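Long-range contacts in alpha-1,2-mannosyltransferase (Ktr4), putative (Neosartorya fumigata, PDB 7BOP), which is a putative fungal glycosyltransferase of the GT-A clan, holding guanosine-5'-diphosphate and a manganese ion in the crystal: residues 250-255 with 329-334; 92-97 with 201-206; 31-36 with 372-377; 223-228 with 265-270. All blocks are in the same frame, centred on the assembly; numbering follows the deposited sequence.

Interaction 1: 250-255 with 329-334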
loop_
_atom_site.group_PDB
_atom_site.type_symbol
_atom_site.label_atom_id
_atom_site.label_comp_id
_atom_site.label_asym_id
_atom_site.label_seq_id
_atom_site.Cartn_x
_atom_site.Cartn_y
_atom_site.Cartn_z
ATOM N N SER A 250 -3.886 20.163 -1.633
ATOM C CA SER A 250 -5.255 20.057 -2.158
ATOM C C SER A 250 -6.268 20.658 -1.182
ATOM O O SER A 250 -5.993 20.783 0.021
ATOM C CB SER A 250 -5.630 18.604 -2.449
ATOM O OG SER A 250 -5.735 17.874 -1.252
ATOM N N SER A 251 -7.451 20.990 -1.690
ATOM C CA SER A 251 -8.510 21.524 -0.840
ATOM C C SER A 251 -9.147 20.401 0.001
ATOM O O SER A 251 -9.346 20.565 1.201
ATOM C CB SER A 251 -9.534 22.309 -1.662
ATOM O OG SER A 251 -10.287 21.457 -2.492
ATOM N N ASN A 252 -9.415 19.249 -0.610
ATOM C CA ASN A 252 -9.967 18.109 0.119
ATOM C C ASN A 252 -8.813 17.224 0.611
ATOM O O ASN A 252 -8.567 16.119 0.094
ATOM C CB ASN A 252 -10.951 17.331 -0.763
ATOM C CG ASN A 252 -11.855 16.409 0.026
ATOM O OD1 ASN A 252 -11.853 16.392 1.259
ATOM N ND2 ASN A 252 -12.632 15.620 -0.691
ATOM N N ASN A 253 -8.126 17.730 1.632
ATOM C CA ASN A 253 -6.907 17.133 2.150
ATOM C C ASN A 253 -7.169 16.402 3.464
ATOM O O ASN A 253 -8.222 16.567 4.078
ATOM C CB ASN A 253 -5.799 18.195 2.294
ATOM C CG ASN A 253 -6.078 19.220 3.393
ATOM O OD1 ASN A 253 -6.217 18.879 4.570
ATOM N ND2 ASN A 253 -6.132 20.484 3.012
ATOM N N MET A 254 -6.191 15.610 3.887
ATOM C CA MET A 254 -6.300 14.809 5.097
ATOM C C MET A 254 -5.431 15.360 6.236
ATOM O O MET A 254 -4.923 14.591 7.059
ATOM C CB MET A 254 -5.887 13.362 4.792
ATOM C CG MET A 254 -6.664 12.703 3.662
ATOM S SD MET A 254 -6.013 11.048 3.339
ATOM C CE MET A 254 -6.871 10.648 1.816
ATOM N N MET A 255 -5.293 16.682 6.326
ATOM C CA MET A 255 -4.434 17.287 7.360
ATOM C C MET A 255 -4.818 16.843 8.775
ATOM O O MET A 255 -3.946 16.561 9.576
ATOM C CB MET A 255 -4.461 18.824 7.267
ATOM C CG MET A 255 -3.361 19.535 8.054
ATOM S SD MET A 255 -1.695 19.185 7.447
ATOM C CE MET A 255 -1.739 20.016 5.851
ATOM N N ASP A 329 -7.266 14.317 -3.831
ATOM C CA ASP A 329 -8.619 14.585 -3.384
ATOM C C ASP A 329 -9.027 13.411 -2.500
ATOM O O ASP A 329 -9.149 12.284 -2.984
ATOM C CB ASP A 329 -9.508 14.694 -4.632
ATOM C CG ASP A 329 -10.958 14.987 -4.332
ATOM O OD1 ASP A 329 -11.413 14.987 -3.164
ATOM O OD2 ASP A 329 -11.679 15.207 -5.330
ATOM N N ALA A 330 -9.268 13.670 -1.214
ATOM C CA ALA A 330 -9.624 12.608 -0.261
ATOM C C ALA A 330 -10.878 11.828 -0.657
ATOM O O ALA A 330 -11.009 10.655 -0.313
ATOM C CB ALA A 330 -9.780 13.176 1.146
ATOM N N ALA A 331 -11.781 12.470 -1.407
ATOM C CA ALA A 331 -12.967 11.797 -1.943
ATOM C C ALA A 331 -12.605 10.720 -2.951
ATOM O O ALA A 331 -13.407 9.837 -3.181
ATOM C CB ALA A 331 -13.923 12.794 -2.587
ATOM N N LYS A 332 -11.414 10.799 -3.540
ATOM C CA LYS A 332 -10.932 9.806 -4.510
ATOM C C LYS A 332 -10.054 8.714 -3.896
ATOM O O LYS A 332 -9.423 7.947 -4.630
ATOM C CB LYS A 332 -10.166 10.502 -5.638
ATOM C CG LYS A 332 -10.939 11.589 -6.368
ATOM C CD LYS A 332 -12.269 11.081 -6.874
ATOM C CE LYS A 332 -12.827 11.946 -7.999
ATOM N NZ LYS A 332 -14.247 11.566 -8.247
ATOM N N VAL A 333 -10.012 8.644 -2.563
ATOM C CA VAL A 333 -9.334 7.564 -1.844
ATOM C C VAL A 333 -10.423 6.672 -1.272
ATOM O O VAL A 333 -11.395 7.171 -0.694
ATOM C CB VAL A 333 -8.406 8.112 -0.735
ATOM C CG1 VAL A 333 -7.779 6.969 0.074
ATOM C CG2 VAL A 333 -7.324 8.986 -1.348
ATOM N N HIS A 334 -10.276 5.361 -1.443
ATOM C CA HIS A 334 -11.352 4.418 -1.153
ATOM C C HIS A 334 -10.887 3.292 -0.230
ATOM O O HIS A 334 -9.817 2.716 -0.426
ATOM C CB HIS A 334 -11.893 3.837 -2.471
ATOM C CG HIS A 334 -12.896 2.737 -2.293
ATOM N ND1 HIS A 334 -14.137 2.938 -1.733
ATOM C CD2 HIS A 334 -12.849 1.427 -2.634
ATOM C CE1 HIS A 334 -14.808 1.801 -1.724
ATOM N NE2 HIS A 334 -14.044 0.869 -2.263
#

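Interaction 2: 92-97 with 201-206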
loop_
_atom_site.group_PDB
_atom_site.type_symbol
_atom_site.label_atom_id
_atom_site.label_comp_id
_atom_site.label_asym_id
_atom_site.label_seq_id
_atom_site.Cartn_x
_atom_site.Cartn_y
_atom_site.Cartn_z
ATOM N N ARG A 92 -8.103 -17.216 -7.307
ATOM C CA ARG A 92 -9.359 -17.859 -6.917
ATOM C C ARG A 92 -10.444 -16.834 -6.605
ATOM O O ARG A 92 -11.593 -16.993 -7.028
ATOM C CB ARG A 92 -9.162 -18.766 -5.693
ATOM C CG ARG A 92 -10.394 -19.592 -5.333
ATOM C CD ARG A 92 -10.231 -20.351 -4.020
ATOM N NE ARG A 92 -10.112 -19.445 -2.869
ATOM C CZ ARG A 92 -8.984 -19.128 -2.226
ATOM N NH1 ARG A 92 -7.803 -19.640 -2.580
ATOM N NH2 ARG A 92 -9.039 -18.276 -1.195
ATOM N N THR A 93 -10.085 -15.791 -5.855
ATOM C CA THR A 93 -11.079 -14.821 -5.428
ATOM C C THR A 93 -11.458 -13.800 -6.486
ATOM O O THR A 93 -12.558 -13.258 -6.424
ATOM C CB THR A 93 -10.642 -14.068 -4.159
ATOM O OG1 THR A 93 -9.421 -13.365 -4.390
ATOM C CG2 THR A 93 -10.508 -15.039 -2.986
ATOM N N TRP A 94 -10.563 -13.527 -7.432
ATOM C CA TRP A 94 -10.750 -12.411 -8.364
ATOM C C TRP A 94 -10.202 -12.646 -9.781
ATOM O O TRP A 94 -10.971 -12.636 -10.744
ATOM C CB TRP A 94 -10.143 -11.123 -7.781
ATOM C CG TRP A 94 -10.479 -9.922 -8.595
ATOM C CD1 TRP A 94 -11.683 -9.327 -8.695
ATOM C CD2 TRP A 94 -9.606 -9.213 -9.471
ATOM N NE1 TRP A 94 -11.626 -8.263 -9.566
ATOM C CE2 TRP A 94 -10.355 -8.169 -10.053
ATOM C CE3 TRP A 94 -8.254 -9.340 -9.802
ATOM C CZ2 TRP A 94 -9.803 -7.267 -10.961
ATOM C CZ3 TRP A 94 -7.702 -8.437 -10.702
ATOM C CH2 TRP A 94 -8.483 -7.419 -11.277
ATOM N N ASN A 95 -8.893 -12.834 -9.927
ATOM C CA ASN A 95 -8.289 -12.726 -11.256
ATOM C C ASN A 95 -8.575 -13.899 -12.223
ATOM O O ASN A 95 -8.371 -13.742 -13.436
ATOM C CB ASN A 95 -6.791 -12.466 -11.184
ATOM C CG ASN A 95 -6.262 -11.781 -12.438
ATOM O OD1 ASN A 95 -6.847 -10.813 -12.919
ATOM N ND2 ASN A 95 -5.150 -12.262 -12.958
ATOM N N SER A 96 -9.048 -15.045 -11.726
ATOM C CA SER A 96 -9.437 -16.130 -12.643
ATOM C C SER A 96 -10.611 -15.713 -13.522
ATOM O O SER A 96 -10.783 -16.257 -14.599
ATOM C CB SER A 96 -9.764 -17.415 -11.901
ATOM O OG SER A 96 -10.880 -17.233 -11.077
ATOM N N LYS A 97 -11.400 -14.736 -13.064
ATOM C CA LYS A 97 -12.533 -14.220 -13.827
ATOM C C LYS A 97 -12.165 -13.042 -14.732
ATOM O O LYS A 97 -12.738 -12.878 -15.807
ATOM C CB LYS A 97 -13.654 -13.798 -12.873
ATOM C CG LYS A 97 -14.141 -14.910 -11.956
ATOM C CD LYS A 97 -14.999 -14.372 -10.820
ATOM C CE LYS A 97 -14.174 -13.595 -9.789
ATOM N NZ LYS A 97 -14.745 -13.726 -8.426
ATOM N N CYS A 201 -12.086 -13.266 0.262
ATOM C CA CYS A 201 -13.439 -13.013 -0.254
ATOM C C CYS A 201 -13.484 -12.970 -1.761
ATOM O O CYS A 201 -12.649 -12.323 -2.388
ATOM C CB CYS A 201 -13.993 -11.676 0.256
ATOM S SG CYS A 201 -13.839 -11.457 2.038
ATOM N N ASN A 202 -14.477 -13.634 -2.341
ATOM C CA ASN A 202 -14.742 -13.494 -3.770
ATOM C C ASN A 202 -15.136 -12.060 -4.054
ATOM O O ASN A 202 -15.931 -11.474 -3.326
ATOM C CB ASN A 202 -15.844 -14.448 -4.230
ATOM C CG ASN A 202 -15.392 -15.895 -4.213
ATOM O OD1 ASN A 202 -14.220 -16.186 -4.396
ATOM N ND2 ASN A 202 -16.314 -16.801 -3.979
ATOM N N VAL A 203 -14.540 -11.497 -5.091
ATOM C CA VAL A 203 -14.862 -10.158 -5.556
ATOM C C VAL A 203 -15.351 -10.320 -6.997
ATOM O O VAL A 203 -14.626 -10.860 -7.839
ATOM C CB VAL A 203 -13.634 -9.247 -5.442
ATOM C CG1 VAL A 203 -13.906 -7.866 -6.041
ATOM C CG2 VAL A 203 -13.235 -9.113 -3.979
ATOM N N ASP A 204 -16.572 -9.862 -7.259
ATOM C CA ASP A 204 -17.272 -10.156 -8.510
ATOM C C ASP A 204 -17.443 -8.954 -9.432
ATOM O O ASP A 204 -18.331 -8.949 -10.277
ATOM C CB ASP A 204 -18.626 -10.798 -8.175
ATOM C CG ASP A 204 -18.472 -12.174 -7.567
ATOM O OD1 ASP A 204 -17.636 -12.940 -8.068
ATOM O OD2 ASP A 204 -19.168 -12.481 -6.589
ATOM N N TYR A 205 -16.594 -7.942 -9.265
ATOM C CA TYR A 205 -16.537 -6.809 -10.179
ATOM C C TYR A 205 -15.085 -6.459 -10.474
ATOM O O TYR A 205 -14.171 -6.798 -9.703
ATOM C CB TYR A 205 -17.309 -5.604 -9.620
ATOM C CG TYR A 205 -16.754 -5.060 -8.313
ATOM C CD1 TYR A 205 -17.112 -5.632 -7.083
ATOM C CD2 TYR A 205 -15.857 -3.992 -8.306
ATOM C CE1 TYR A 205 -16.591 -5.142 -5.876
ATOM C CE2 TYR A 205 -15.330 -3.498 -7.108
ATOM C CZ TYR A 205 -15.699 -4.083 -5.892
ATOM O OH TYR A 205 -15.170 -3.586 -4.710
ATOM N N ASP A 206 -14.882 -5.779 -11.596
ATOM C CA ASP A 206 -13.567 -5.360 -12.029
ATOM C C ASP A 206 -13.130 -4.144 -11.183
ATOM O O ASP A 206 -13.601 -3.027 -11.403
ATOM C CB ASP A 206 -13.605 -5.023 -13.521
ATOM C CG ASP A 206 -12.254 -4.649 -14.085
ATOM O OD1 ASP A 206 -11.358 -4.243 -13.305
ATOM O OD2 ASP A 206 -12.088 -4.740 -15.334
HETATM O O HOH W 1 -13.132 -18.463 -2.911
HETATM O O HOH W 2 -10.000 -10.914 -3.367
#

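Interaction 3: 31-36 with 372-377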
loop_
_atom_site.group_PDB
_atom_site.type_symbol
_atom_site.label_atom_id
_atom_site.label_comp_id
_atom_site.label_asym_id
_atom_site.label_seq_id
_atom_site.Cartn_x
_atom_site.Cartn_y
_atom_site.Cartn_z
ATOM N N ASN A 31 -7.059 1.355 22.754
ATOM C CA ASN A 31 -7.105 -0.111 22.660
ATOM C C ASN A 31 -7.792 -0.634 21.384
ATOM O O ASN A 31 -8.329 -1.738 21.370
ATOM C CB ASN A 31 -7.812 -0.664 23.907
ATOM C CG ASN A 31 -7.560 -2.149 24.124
ATOM O OD1 ASN A 31 -6.509 -2.678 23.753
ATOM N ND2 ASN A 31 -8.530 -2.834 24.727
ATOM N N GLY A 32 -7.742 0.142 20.308
ATOM C CA GLY A 32 -8.350 -0.250 19.038
ATOM C C GLY A 32 -9.770 0.263 18.869
ATOM O O GLY A 32 -10.226 1.141 19.613
ATOM N N MET A 33 -10.478 -0.291 17.888
ATOM C CA MET A 33 -11.820 0.188 17.575
ATOM C C MET A 33 -12.860 -0.387 18.525
ATOM O O MET A 33 -12.734 -1.530 18.948
ATOM C CB MET A 33 -12.198 -0.137 16.139
ATOM C CG MET A 33 -13.216 0.852 15.622
ATOM S SD MET A 33 -13.389 0.833 13.857
ATOM C CE MET A 33 -11.794 1.224 13.211
ATOM N N LYS A 34 -13.856 0.428 18.870
ATOM C CA LYS A 34 -14.967 0.008 19.736
ATOM C C LYS A 34 -15.868 -0.967 18.998
ATOM O O LYS A 34 -16.080 -2.086 19.453
ATOM C CB LYS A 34 -15.820 1.206 20.192
ATOM C CG LYS A 34 -15.310 1.936 21.425
ATOM C CD LYS A 34 -15.977 3.298 21.616
ATOM C CE LYS A 34 -17.475 3.206 21.884
ATOM N NZ LYS A 34 -18.102 4.552 21.809
ATOM N N ARG A 35 -16.419 -0.511 17.873
ATOM C CA ARG A 35 -17.272 -1.347 17.032
ATOM C C ARG A 35 -16.792 -1.253 15.596
ATOM O O ARG A 35 -16.875 -0.204 14.960
ATOM C CB ARG A 35 -18.751 -0.983 17.133
ATOM C CG ARG A 35 -19.621 -2.169 16.723
ATOM C CD ARG A 35 -21.076 -1.826 16.477
ATOM N NE ARG A 35 -21.765 -2.949 15.830
ATOM C CZ ARG A 35 -21.712 -3.246 14.528
ATOM N NH1 ARG A 35 -22.386 -4.300 14.069
ATOM N NH2 ARG A 35 -20.991 -2.510 13.675
ATOM N N ASP A 36 -16.283 -2.367 15.098
ATOM C CA ASP A 36 -15.679 -2.397 13.777
ATOM C C ASP A 36 -16.804 -2.392 12.726
ATOM O O ASP A 36 -17.674 -3.268 12.769
ATOM C CB ASP A 36 -14.797 -3.644 13.678
ATOM C CG ASP A 36 -13.794 -3.580 12.535
ATOM O OD1 ASP A 36 -14.109 -3.057 11.445
ATOM O OD2 ASP A 36 -12.669 -4.070 12.731
ATOM N N LYS A 372 -3.849 -1.775 19.576
ATOM C CA LYS A 372 -3.662 -0.317 19.474
ATOM C C LYS A 372 -3.007 0.178 18.174
ATOM O O LYS A 372 -2.864 1.381 17.981
ATOM C CB LYS A 372 -2.875 0.204 20.684
ATOM C CG LYS A 372 -1.426 -0.226 20.765
ATOM C CD LYS A 372 -0.711 0.424 21.948
ATOM C CE LYS A 372 -1.003 -0.287 23.258
ATOM N NZ LYS A 372 -0.261 -1.577 23.352
ATOM N N GLU A 373 -2.587 -0.739 17.306
ATOM C CA GLU A 373 -1.969 -0.370 16.044
ATOM C C GLU A 373 -2.971 0.017 14.956
ATOM O O GLU A 373 -2.561 0.543 13.922
ATOM C CB GLU A 373 -1.041 -1.490 15.553
ATOM C CG GLU A 373 0.096 -1.844 16.514
ATOM C CD GLU A 373 0.904 -0.646 16.976
ATOM O OE1 GLU A 373 1.172 0.263 16.175
ATOM O OE2 GLU A 373 1.266 -0.590 18.154
ATOM N N ASP A 374 -4.266 -0.193 15.196
ATOM C CA ASP A 374 -5.310 0.163 14.235
ATOM C C ASP A 374 -5.532 1.674 14.281
ATOM O O ASP A 374 -5.871 2.217 15.331
ATOM C CB ASP A 374 -6.603 -0.581 14.591
ATOM C CG ASP A 374 -7.727 -0.383 13.583
ATOM O OD1 ASP A 374 -7.524 0.157 12.470
ATOM O OD2 ASP A 374 -8.851 -0.801 13.910
ATOM N N CYS A 375 -5.351 2.355 13.150
ATOM C CA CYS A 375 -5.589 3.801 13.106
ATOM C C CYS A 375 -6.898 4.187 12.412
ATOM O O CYS A 375 -7.213 5.370 12.305
ATOM C CB CYS A 375 -4.411 4.517 12.462
ATOM S SG CYS A 375 -4.546 6.318 12.587
ATOM N N ARG A 376 -7.700 3.209 11.995
ATOM C CA ARG A 376 -8.975 3.523 11.337
ATOM C C ARG A 376 -9.911 4.451 12.131
ATOM O O ARG A 376 -10.563 5.280 11.520
ATOM C CB ARG A 376 -9.716 2.250 10.939
ATOM C CG ARG A 376 -9.082 1.508 9.764
ATOM C CD ARG A 376 -9.757 0.173 9.476
ATOM N NE ARG A 376 -9.847 -0.595 10.710
ATOM C CZ ARG A 376 -10.803 -1.459 11.033
ATOM N NH1 ARG A 376 -11.793 -1.772 10.186
ATOM N NH2 ARG A 376 -10.755 -2.024 12.237
ATOM N N PRO A 377 -9.976 4.330 13.483
ATOM C CA PRO A 377 -10.878 5.256 14.179
ATOM C C PRO A 377 -10.544 6.733 13.928
ATOM O O PRO A 377 -11.458 7.561 13.810
ATOM C CB PRO A 377 -10.699 4.877 15.657
ATOM C CG PRO A 377 -10.292 3.454 15.626
ATOM C CD PRO A 377 -9.376 3.367 14.428
HETATM O O HOH W 3 -9.626 -2.182 16.031
#

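Interaction 4: 223-228 with 265-270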
loop_
_atom_site.group_PDB
_atom_site.type_symbol
_atom_site.label_atom_id
_atom_site.label_comp_id
_atom_site.label_asym_id
_atom_site.label_seq_id
_atom_site.Cartn_x
_atom_site.Cartn_y
_atom_site.Cartn_z
ATOM N N ASN A 223 -5.246 0.315 7.879
ATOM C CA ASN A 223 -4.761 1.658 8.223
ATOM C C ASN A 223 -4.136 1.561 9.617
ATOM O O ASN A 223 -4.836 1.258 10.582
ATOM C CB ASN A 223 -5.926 2.650 8.200
ATOM C CG ASN A 223 -5.481 4.108 8.162
ATOM O OD1 ASN A 223 -4.752 4.586 9.038
ATOM N ND2 ASN A 223 -5.934 4.832 7.141
ATOM N N LEU A 224 -2.829 1.795 9.708
ATOM C CA LEU A 224 -2.044 1.506 10.912
ATOM C C LEU A 224 -1.234 2.693 11.395
ATOM O O LEU A 224 -0.871 3.571 10.619
ATOM C CB LEU A 224 -1.019 0.400 10.624
ATOM C CG LEU A 224 -1.459 -0.968 10.112
ATOM C CD1 LEU A 224 -0.240 -1.858 9.961
ATOM C CD2 LEU A 224 -2.434 -1.622 11.063
ATOM N N PHE A 225 -0.892 2.664 12.684
ATOM C CA PHE A 225 0.206 3.468 13.220
ATOM C C PHE A 225 1.553 2.886 12.760
ATOM O O PHE A 225 1.671 1.685 12.483
ATOM C CB PHE A 225 0.139 3.514 14.760
ATOM C CG PHE A 225 -1.004 4.328 15.277
ATOM C CD1 PHE A 225 -0.858 5.690 15.485
ATOM C CD2 PHE A 225 -2.238 3.751 15.523
ATOM C CE1 PHE A 225 -1.917 6.462 15.949
ATOM C CE2 PHE A 225 -3.306 4.514 15.978
ATOM C CZ PHE A 225 -3.146 5.871 16.194
ATOM N N ASP A 226 2.555 3.746 12.650
ATOM C CA ASP A 226 3.923 3.324 12.351
ATOM C C ASP A 226 4.800 3.496 13.583
ATOM O O ASP A 226 4.380 4.066 14.595
ATOM C CB ASP A 226 4.508 4.121 11.183
ATOM C CG ASP A 226 5.446 3.289 10.299
ATOM O OD1 ASP A 226 6.004 2.276 10.777
ATOM O OD2 ASP A 226 5.622 3.658 9.124
ATOM N N ASP A 227 6.017 2.995 13.475
ATOM C CA ASP A 227 7.059 3.238 14.460
ATOM C C ASP A 227 7.652 4.644 14.244
ATOM O O ASP A 227 8.317 4.873 13.234
ATOM C CB ASP A 227 8.141 2.168 14.303
ATOM C CG ASP A 227 9.276 2.314 15.303
ATOM O OD1 ASP A 227 9.249 3.224 16.155
ATOM O OD2 ASP A 227 10.220 1.511 15.215
ATOM N N PRO A 228 7.435 5.580 15.195
ATOM C CA PRO A 228 7.998 6.941 15.048
ATOM C C PRO A 228 9.508 6.993 14.830
ATOM O O PRO A 228 9.992 7.922 14.178
ATOM C CB PRO A 228 7.660 7.633 16.382
ATOM C CG PRO A 228 6.633 6.783 17.039
ATOM C CD PRO A 228 6.775 5.394 16.501
ATOM N N PRO A 265 -1.062 10.255 21.457
ATOM C CA PRO A 265 -0.296 11.508 21.391
ATOM C C PRO A 265 1.226 11.359 21.460
ATOM O O PRO A 265 1.939 12.200 20.906
ATOM C CB PRO A 265 -0.838 12.333 22.580
ATOM C CG PRO A 265 -1.565 11.363 23.450
ATOM C CD PRO A 265 -2.074 10.289 22.531
ATOM N N ASP A 266 1.732 10.301 22.093
ATOM C CA ASP A 266 3.180 10.089 22.141
ATOM C C ASP A 266 3.791 9.687 20.790
ATOM O O ASP A 266 4.969 9.972 20.524
ATOM C CB ASP A 266 3.556 9.083 23.230
ATOM C CG ASP A 266 3.210 9.582 24.644
ATOM O OD1 ASP A 266 3.079 10.817 24.864
ATOM O OD2 ASP A 266 3.080 8.724 25.548
ATOM N N HIS A 267 3.009 9.030 19.940
ATOM C CA HIS A 267 3.450 8.798 18.561
ATOM C C HIS A 267 3.599 10.104 17.810
ATOM O O HIS A 267 4.593 10.307 17.134
ATOM C CB HIS A 267 2.492 7.890 17.797
ATOM C CG HIS A 267 2.825 6.445 17.911
ATOM N ND1 HIS A 267 2.971 5.809 19.125
ATOM C CD2 HIS A 267 3.039 5.506 16.961
ATOM C CE1 HIS A 267 3.260 4.535 18.919
ATOM N NE2 HIS A 267 3.305 4.326 17.615
ATOM N N THR A 268 2.609 10.975 17.929
ATOM C CA THR A 268 2.607 12.224 17.174
ATOM C C THR A 268 3.768 13.120 17.623
ATOM O O THR A 268 4.455 13.738 16.797
ATOM C CB THR A 268 1.262 12.952 17.308
ATOM O OG1 THR A 268 0.202 12.047 16.974
ATOM C CG2 THR A 268 1.204 14.186 16.389
ATOM N N GLU A 269 4.005 13.161 18.931
ATOM C CA GLU A 269 5.151 13.891 19.463
ATOM C C GLU A 269 6.463 13.284 18.991
ATOM O O GLU A 269 7.350 14.016 18.549
ATOM C CB GLU A 269 5.118 13.956 20.995
ATOM C CG GLU A 269 6.378 14.602 21.581
ATOM C CD GLU A 269 6.110 15.451 22.814
ATOM O OE1 GLU A 269 5.405 16.481 22.686
ATOM O OE2 GLU A 269 6.625 15.102 23.901
ATOM N N ALA A 270 6.593 11.962 19.052
ATOM C CA ALA A 270 7.847 11.301 18.670
ATOM C C ALA A 270 8.157 11.448 17.166
ATOM O O ALA A 270 9.320 11.457 16.764
ATOM C CB ALA A 270 7.817 9.820 19.068
HETATM O O HOH W 4 3.457 1.759 16.494
#

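Interaction 1: 250-255 with 329-334
N252 and D329 meet through their polar ends where the loop 250-255 lies against the turn that leads into strand 333-335. CG of N252 is anti to its backbone N (chi1 -163°), and the amide crosses the carboxylate at a slant, the two planes 58° apart. N252 ND2 donates to D329 OD1 over 2.8 Å, meeting the oxygen nearly head-on down its C-O bond; that oxygen stands somewhat out of the amide plane, and the bond is bent, with 137° at the hydrogen. The same OD1 accepts from A331 N (3.1 Å), which approaches from above the carboxylate plane, so two donors hold this end of D329. Beside this pair, A330 N donates to N252 O at 2.9 Å. On the buried side the extended M254 chain runs obliquely across V333, its CE 3.6 Å from V333 CG2; the same methyl lies 3.9 Å from A330 CB. Y379 and F279 also pack on both M254 and V333. The bond from A331 N makes D329 the head of an Asx turn that opens the 3-10 segment, and N253 OD1 accepts from M255 N in a second Asx turn, with M254, the N-cap of helix 255-258, in its middle. The contact joins a helix start to the approach of strand 333-335, which runs parallel to strand 218-224 in the central mixed sheet of this GT-A fold.

Interaction 2: 92-97 with 201-206
K97, close to the end of helix 80-98, leans on the loop 201-206, which in this GT-A fold connects strand 198-199 to helix 207-213. Its CB points toward the loop, and CG sits beside the backbone N, anti to the carbonyl carbon. CD then comes to 4.1 Å from D204 OD1. A bend at chi3 (-71°) brings CE to 3.4 Å from V203 O. At the tip, NZ has three acceptors. It donates to V203 O at 2.9 Å, approaching from above that carbonyl's plane, and forms a salt bridge to D204 OD1 at 3.0 Å, on the anti side of the carboxylate, whose OD2 pairs with K354. The third is T93 O, 3.0 Å from NZ, one turn earlier in its own helix, where the helix widens into a pi-type turn at 92-95. T93 O has a second donor across the contact, V203 N, in a nearly straight bond (172°) that reaches it from the face opposite NZ. The helix carbonyl is therefore gripped from two sides, and the ammonium group gathers three oxygens from helix and loop together. W94 extends the contact: CD1 rests against V203 CG1, and the indole NE1 donates to Y205 O at 2.9 Å, the oxygen lying in the ring plane. C201, near the start of the loop, is disulfide-bonded to C355. Its carbonyl O receives a water that also donates to T93 OG1 at 2.7 Å, a hydroxyl further bonded to D89 O.

Interaction 3: 31-36 with 372-377
M33 carries its CG anti to the backbone N and then turns back at chi3 (-59°), which places CE over one face of the R376 guanidinium, toward its rim. R376 in turn bends at chi3 (-51°), and its side chain crosses those of both M33 and D36 at about a right angle. CE of M33 lies 3.6 Å from R376 CZ and 3.5 Å from P377 CD, a tight contact that sets the CE methyl against both arginine and proline. The guanidinium is held by two carboxylates. D36 is met end-on: NH1 donates to D36 OD1 at 2.9 Å and NH2 to D36 OD2 at 2.8 Å, although the carboxylate is turned 53° from the guanidinium plane; NH2 reaches OD2 from above the carboxylate plane, while OD2 stays in the guanidinium plane. D374 is met side-on, NE donating to its OD1 and NH2 to its OD2, both in or near the guanidinium plane. This salt-bridge network joins segment 31-36, near the N terminus, to the start of helix 376-382, near the C terminus, where D374 OD1 also caps R376 N, and the neighbouring C375 is tied to C277 by a disulfide. The two acids are like charges, D36 OD2 and D374 OD2 being 5.2 Å apart, and the arginine between them probably eases their repulsion. D36 OD1 has a further donor in L38 N. A water bridges the two segments, accepting from M33 N at 2.8 Å and donating to D374 OD2 at 2.6 Å.

Interaction 4: 223-228 with 265-270
H267 and P228 contribute the largest areas here, with A270 and F225 next. The imidazole of H267 projects from helix 265-270 into the bend of the chain that follows strand 218-224, and is packed on both faces. Over one, P228 makes a CH-pi contact, its CG 4.0 Å from the centroid of the H267 ring and close to the ring normal. Toward the other, F225 presents its edge in a T-shaped pair, the planes 77° apart and the centroids 5.7 Å; F225 also has a cation-pi partner in R264. At the rim of the imidazole, D226 O lies near the ring plane, 3.1 Å from H267 CD2. One turn on, A270 CB presses on P228 CB at 3.5 Å, a tight fit that sets the proline ring between histidine and alanine. A water in the ring plane is 2.8 Å from H267 NE2 and donates a weak bond to D226 O. The contact joins a short surface helix to the end of a central-sheet strand. The hold probably comes mainly from the two faces of one imidazole, met by proline CH groups and a phenylalanine edge, and from the proline-alanine contact, with polar contacts at the imidazole edge.

From the N terminus, 31-36 comes first and waits for 372-377, so interaction 3 closes a loop that contains the other three. Within it, interaction 2 opens at 92-97 and closes at 201-206, tying helix 80-98 to the loop before helix 207-213, before 223-228 is reached. Interactions 4 and 1 then cross: 250-255 comes before 265-270 closes interaction 4, and 329-334 closes interaction 1 afterwards. Both reach the central sheet, through neighbouring strands 218-224 and 333-335. Interactions 3 and 4 touch, with C375 N and N223 O 2.8 Å apart in a probable hydrogen bond. Interaction 2 lies on the opposite side of the chain's centre from interaction 4, their centres about 35 Å apart.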